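Local coordinates for protein enoyl-CoA hydratase (Bacillus halodurans, PDB 3LKE) that probably catalyses the reversible addition of water to the double bond of enoyl-CoA thioesters, as a member of the crotonase family, at residues C93-V105 with K216-K228. Residues are numbered along the deposited sequence; the frame is centred on the assembly and turned at random.
Sequences CVLEIFTSPKVTV and KKLLKGKAAEELK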
loop_
_atom_site.group_PDB
_atom_site.type_symbol
_atom_site.label_atom_id
_atom_site.label_comp_id
_atom_site.label_asym_id
_atom_site.label_seq_id
_atom_site.Cartn_x
_atom_site.Cartn_y
_atom_site.Cartn_z
ATOM N N CYS A 93 9.299 22.964 -1.347
ATOM C CA CYS A 93 10.478 22.102 -1.380
ATOM C C CYS A 93 10.061 20.631 -1.484
ATOM O O CYS A 93 10.575 19.888 -2.312
ATOM C CB CYS A 93 11.333 22.286 -0.138
ATOM S SG CYS A 93 12.164 23.890 -0.077
ATOM N N VAL A 94 9.131 20.214 -0.631
ATOM C CA VAL A 94 8.686 18.808 -0.652
ATOM C C VAL A 94 8.099 18.408 -2.013
ATOM O O VAL A 94 8.423 17.355 -2.570
ATOM C CB VAL A 94 7.647 18.511 0.463
ATOM C CG1 VAL A 94 7.080 17.098 0.294
ATOM C CG2 VAL A 94 8.275 18.686 1.843
ATOM N N LEU A 95 7.229 19.257 -2.541
ATOM C CA LEU A 95 6.523 18.960 -3.780
ATOM C C LEU A 95 7.500 18.927 -4.956
ATOM O O LEU A 95 7.418 18.059 -5.817
ATOM C CB LEU A 95 5.407 19.988 -4.003
ATOM C CG LEU A 95 4.390 19.685 -5.104
ATOM C CD1 LEU A 95 3.789 18.307 -4.904
ATOM C CD2 LEU A 95 3.312 20.776 -5.109
ATOM N N GLU A 96 8.436 19.873 -4.967
ATOM C CA GLU A 96 9.446 19.976 -6.036
ATOM C C GLU A 96 10.469 18.844 -6.033
ATOM O O GLU A 96 10.974 18.452 -7.078
ATOM C CB GLU A 96 10.158 21.326 -5.956
ATOM C CG GLU A 96 9.213 22.494 -6.044
ATOM C CD GLU A 96 9.164 23.105 -7.423
ATOM O OE1 GLU A 96 9.787 22.541 -8.355
ATOM O OE2 GLU A 96 8.492 24.145 -7.568
ATOM N N ILE A 97 10.767 18.302 -4.860
ATOM C CA ILE A 97 11.564 17.087 -4.809
ATOM C C ILE A 97 10.733 15.952 -5.383
ATOM O O ILE A 97 11.170 15.254 -6.285
ATOM C CB ILE A 97 11.978 16.735 -3.370
ATOM C CG1 ILE A 97 12.917 17.812 -2.822
ATOM C CG2 ILE A 97 12.667 15.360 -3.311
ATOM C CD1 ILE A 97 13.207 17.668 -1.345
ATOM N N PHE A 98 9.521 15.797 -4.862
ATOM C CA PHE A 98 8.656 14.705 -5.274
ATOM C C PHE A 98 8.445 14.656 -6.782
ATOM O O PHE A 98 8.420 13.582 -7.374
ATOM C CB PHE A 98 7.299 14.814 -4.585
ATOM C CG PHE A 98 6.440 13.598 -4.775
ATOM C CD1 PHE A 98 6.667 12.449 -4.034
ATOM C CD2 PHE A 98 5.395 13.607 -5.685
ATOM C CE1 PHE A 98 5.864 11.328 -4.203
ATOM C CE2 PHE A 98 4.587 12.475 -5.860
ATOM C CZ PHE A 98 4.824 11.348 -5.117
ATOM N N THR A 99 8.278 15.817 -7.403
ATOM C CA THR A 99 7.990 15.858 -8.831
ATOM C C THR A 99 9.255 16.017 -9.672
ATOM O O THR A 99 9.179 16.271 -10.875
ATOM C CB THR A 99 7.008 16.996 -9.199
ATOM O OG1 THR A 99 7.526 18.257 -8.748
ATOM C CG2 THR A 99 5.628 16.768 -8.571
ATOM N N SER A 100 10.420 15.894 -9.048
ATOM C CA SER A 100 11.662 15.969 -9.816
ATOM C C SER A 100 11.722 14.865 -10.864
ATOM O O SER A 100 11.393 13.717 -10.574
ATOM C CB SER A 100 12.875 15.846 -8.905
ATOM O OG SER A 100 14.076 15.844 -9.673
ATOM N N PRO A 101 12.142 15.208 -12.093
ATOM C CA PRO A 101 12.390 14.220 -13.153
ATOM C C PRO A 101 13.723 13.484 -12.987
ATOM O O PRO A 101 13.969 12.467 -13.648
ATOM C CB PRO A 101 12.428 15.079 -14.418
ATOM C CG PRO A 101 12.957 16.405 -13.935
ATOM C CD PRO A 101 12.353 16.594 -12.559
ATOM N N LYS A 102 14.576 13.993 -12.096
ATOM C CA LYS A 102 15.885 13.403 -11.849
ATOM C C LYS A 102 15.779 12.368 -10.750
ATOM O O LYS A 102 14.852 12.417 -9.936
ATOM C CB LYS A 102 16.878 14.487 -11.398
ATOM C CG LYS A 102 16.779 15.771 -12.196
ATOM C CD LYS A 102 17.093 15.508 -13.652
ATOM C CE LYS A 102 17.058 16.797 -14.468
ATOM N NZ LYS A 102 17.493 16.537 -15.871
ATOM N N VAL A 103 16.719 11.430 -10.714
ATOM C CA VAL A 103 16.765 10.500 -9.595
ATOM C C VAL A 103 17.179 11.299 -8.365
ATOM O O VAL A 103 18.197 11.997 -8.379
ATOM C CB VAL A 103 17.754 9.347 -9.809
ATOM C CG1 VAL A 103 17.844 8.513 -8.550
ATOM C CG2 VAL A 103 17.348 8.489 -11.017
ATOM N N THR A 104 16.398 11.188 -7.298
ATOM C CA THR A 104 16.643 11.977 -6.096
ATOM C C THR A 104 17.084 11.086 -4.929
ATOM O O THR A 104 16.458 10.066 -4.633
ATOM C CB THR A 104 15.387 12.790 -5.715
ATOM O OG1 THR A 104 14.276 11.891 -5.577
ATOM C CG2 THR A 104 15.079 13.801 -6.794
ATOM N N VAL A 105 18.188 11.461 -4.282
ATOM C CA VAL A 105 18.730 10.675 -3.189
ATOM C C VAL A 105 19.068 11.587 -2.013
ATOM O O VAL A 105 19.705 12.622 -2.202
ATOM C CB VAL A 105 20.024 9.954 -3.630
ATOM C CG1 VAL A 105 20.583 9.098 -2.498
ATOM C CG2 VAL A 105 19.763 9.121 -4.874
ATOM N N LYS A 216 9.446 7.799 -13.895
ATOM C CA LYS A 216 8.972 8.425 -12.668
ATOM C C LYS A 216 7.549 8.960 -12.807
ATOM O O LYS A 216 6.714 8.776 -11.920
ATOM C CB LYS A 216 9.947 9.524 -12.218
ATOM C CG LYS A 216 11.263 8.964 -11.741
ATOM C CD LYS A 216 12.121 10.076 -11.113
ATOM C CE LYS A 216 11.470 10.619 -9.846
ATOM N NZ LYS A 216 12.476 11.423 -9.059
ATOM N N LYS A 217 7.270 9.611 -13.931
ATOM C CA LYS A 217 5.953 10.176 -14.183
ATOM C C LYS A 217 4.880 9.080 -14.149
ATOM O O LYS A 217 3.816 9.244 -13.532
ATOM C CB LYS A 217 5.962 10.886 -15.542
ATOM C CG LYS A 217 4.656 11.568 -15.928
ATOM C CD LYS A 217 4.700 12.002 -17.395
ATOM C CE LYS A 217 3.368 12.582 -17.848
ATOM N NZ LYS A 217 3.412 13.054 -19.262
ATOM N N LEU A 218 5.168 7.959 -14.796
ATOM C CA LEU A 218 4.209 6.848 -14.829
ATOM C C LEU A 218 4.004 6.263 -13.436
ATOM O O LEU A 218 2.873 6.059 -12.987
ATOM C CB LEU A 218 4.674 5.764 -15.797
ATOM C CG LEU A 218 4.563 6.135 -17.279
ATOM C CD1 LEU A 218 5.396 5.198 -18.104
ATOM C CD2 LEU A 218 3.102 6.134 -17.741
ATOM N N LEU A 219 5.099 6.014 -12.737
ATOM C CA LEU A 219 5.006 5.386 -11.422
ATOM C C LEU A 219 4.197 6.221 -10.438
ATOM O O LEU A 219 3.431 5.687 -9.622
ATOM C CB LEU A 219 6.403 5.124 -10.862
ATOM C CG LEU A 219 7.229 4.027 -11.534
ATOM C CD1 LEU A 219 8.623 4.028 -10.953
ATOM C CD2 LEU A 219 6.606 2.636 -11.369
ATOM N N LYS A 220 4.371 7.536 -10.510
ATOM C CA LYS A 220 3.682 8.437 -9.601
ATOM C C LYS A 220 2.214 8.648 -9.944
ATOM O O LYS A 220 1.410 8.916 -9.065
ATOM C CB LYS A 220 4.408 9.777 -9.532
ATOM C CG LYS A 220 5.726 9.669 -8.799
ATOM C CD LYS A 220 6.634 10.880 -9.069
ATOM C CE LYS A 220 7.974 10.712 -8.374
ATOM N NZ LYS A 220 7.836 10.825 -6.898
ATOM N N GLY A 221 1.872 8.542 -11.222
ATOM C CA GLY A 221 0.481 8.679 -11.620
ATOM C C GLY A 221 -0.085 9.998 -11.132
ATOM O O GLY A 221 0.447 11.065 -11.448
ATOM N N LYS A 222 -1.150 9.923 -10.336
ATOM C CA LYS A 222 -1.836 11.109 -9.833
ATOM C C LYS A 222 -1.345 11.557 -8.454
ATOM O O LYS A 222 -1.910 12.474 -7.857
ATOM C CB LYS A 222 -3.342 10.839 -9.765
ATOM C CG LYS A 222 -3.950 10.485 -11.106
ATOM C CD LYS A 222 -3.778 11.631 -12.092
ATOM C CE LYS A 222 -4.178 11.214 -13.506
ATOM N NZ LYS A 222 -5.584 10.718 -13.561
ATOM N N ALA A 223 -0.298 10.907 -7.953
ATOM C CA ALA A 223 0.167 11.146 -6.592
ATOM C C ALA A 223 0.597 12.592 -6.342
ATOM O O ALA A 223 0.383 13.127 -5.259
ATOM C CB ALA A 223 1.291 10.176 -6.234
ATOM N N ALA A 224 1.194 13.234 -7.337
ATOM C CA ALA A 224 1.667 14.598 -7.119
ATOM C C ALA A 224 0.509 15.540 -6.794
ATOM O O ALA A 224 0.637 16.431 -5.953
ATOM C CB ALA A 224 2.456 15.094 -8.321
ATOM N N GLU A 225 -0.629 15.346 -7.459
ATOM C CA GLU A 225 -1.793 16.188 -7.205
ATOM C C GLU A 225 -2.341 15.915 -5.809
ATOM O O GLU A 225 -2.728 16.836 -5.078
ATOM C CB GLU A 225 -2.878 15.945 -8.256
ATOM C CG GLU A 225 -4.138 16.755 -8.025
ATOM C CD GLU A 225 -3.864 18.248 -7.977
ATOM O OE1 GLU A 225 -3.055 18.730 -8.804
ATOM O OE2 GLU A 225 -4.460 18.935 -7.116
ATOM N N GLU A 226 -2.364 14.640 -5.440
ATOM C CA GLU A 226 -2.806 14.236 -4.119
ATOM C C GLU A 226 -1.915 14.792 -3.015
ATOM O O GLU A 226 -2.408 15.208 -1.969
ATOM C CB GLU A 226 -2.879 12.712 -4.039
ATOM C CG GLU A 226 -3.844 12.141 -5.046
ATOM C CD GLU A 226 -5.197 12.825 -4.992
ATOM O OE1 GLU A 226 -5.860 12.757 -3.932
ATOM O OE2 GLU A 226 -5.596 13.436 -6.011
ATOM N N LEU A 227 -0.606 14.772 -3.243
ATOM C CA LEU A 227 0.342 15.325 -2.280
ATOM C C LEU A 227 0.105 16.830 -2.148
ATOM O O LEU A 227 0.074 17.390 -1.042
ATOM C CB LEU A 227 1.786 15.043 -2.728
ATOM C CG LEU A 227 2.892 15.736 -1.922
ATOM C CD1 LEU A 227 2.735 15.439 -0.417
ATOM C CD2 LEU A 227 4.257 15.306 -2.438
ATOM N N LYS A 228 -0.062 17.488 -3.288
ATOM C CA LYS A 228 -0.247 18.931 -3.271
ATOM C C LYS A 228 -1.450 19.283 -2.413
ATOM O O LYS A 228 -1.379 20.179 -1.559
ATOM C CB LYS A 228 -0.408 19.494 -4.683
ATOM C CG LYS A 228 -0.741 20.989 -4.692
ATOM C CD LYS A 228 -0.660 21.591 -6.092
ATOM C CE LYS A 228 -1.889 21.263 -6.925
ATOM N NZ LYS A 228 -1.894 22.028 -8.211
HETATM O O HOH W 1 11.806 12.660 -6.529
#
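Leu95 lays CD1 against Leu227 CD2 at 3.9 Å and turns CD2 to the aliphatic stem of Lys228, where helices 93-98 and 223-228 of this crotonase fold run nearly antiparallel. One turn on, Phe98 is the knob in a hole formed by Lys220, Ala223, Ala224 and Leu227. Its CG stands anti to the backbone N (chi1 -170°), which carries the ring across to helix 223-228. Lys220 NZ lies over one face, 3.4 Å from the ring centroid and 12° off the normal, a cation-pi contact; Leu227 CD2 makes a CH-pi contact with the opposite face, and Ala223 CB meets the edge. Lys220 NZ also donates to Phe98 O at 2.9 Å, the nitrogen lying 16° from the carbonyl plane. Next, Thr99 CG2 touches Ala224 CB at 3.6 Å. Lys216, from helix 209-220 and bent at chi3, reaches the loop before strand 103-105, where its NZ donates to Ser100 O (3.0 Å, above the carbonyl plane) and Lys102 O (2.7 Å). A water accepting from this NZ donates to Ile97 O and meets Thr104 OG1, itself hydrogen-bonded to Asp124 N. Two lysines thus satisfy carbonyls at the helix end and in the following loop; Asp124, salt-bridged to Lys216, probably stabilises its buried ammonium.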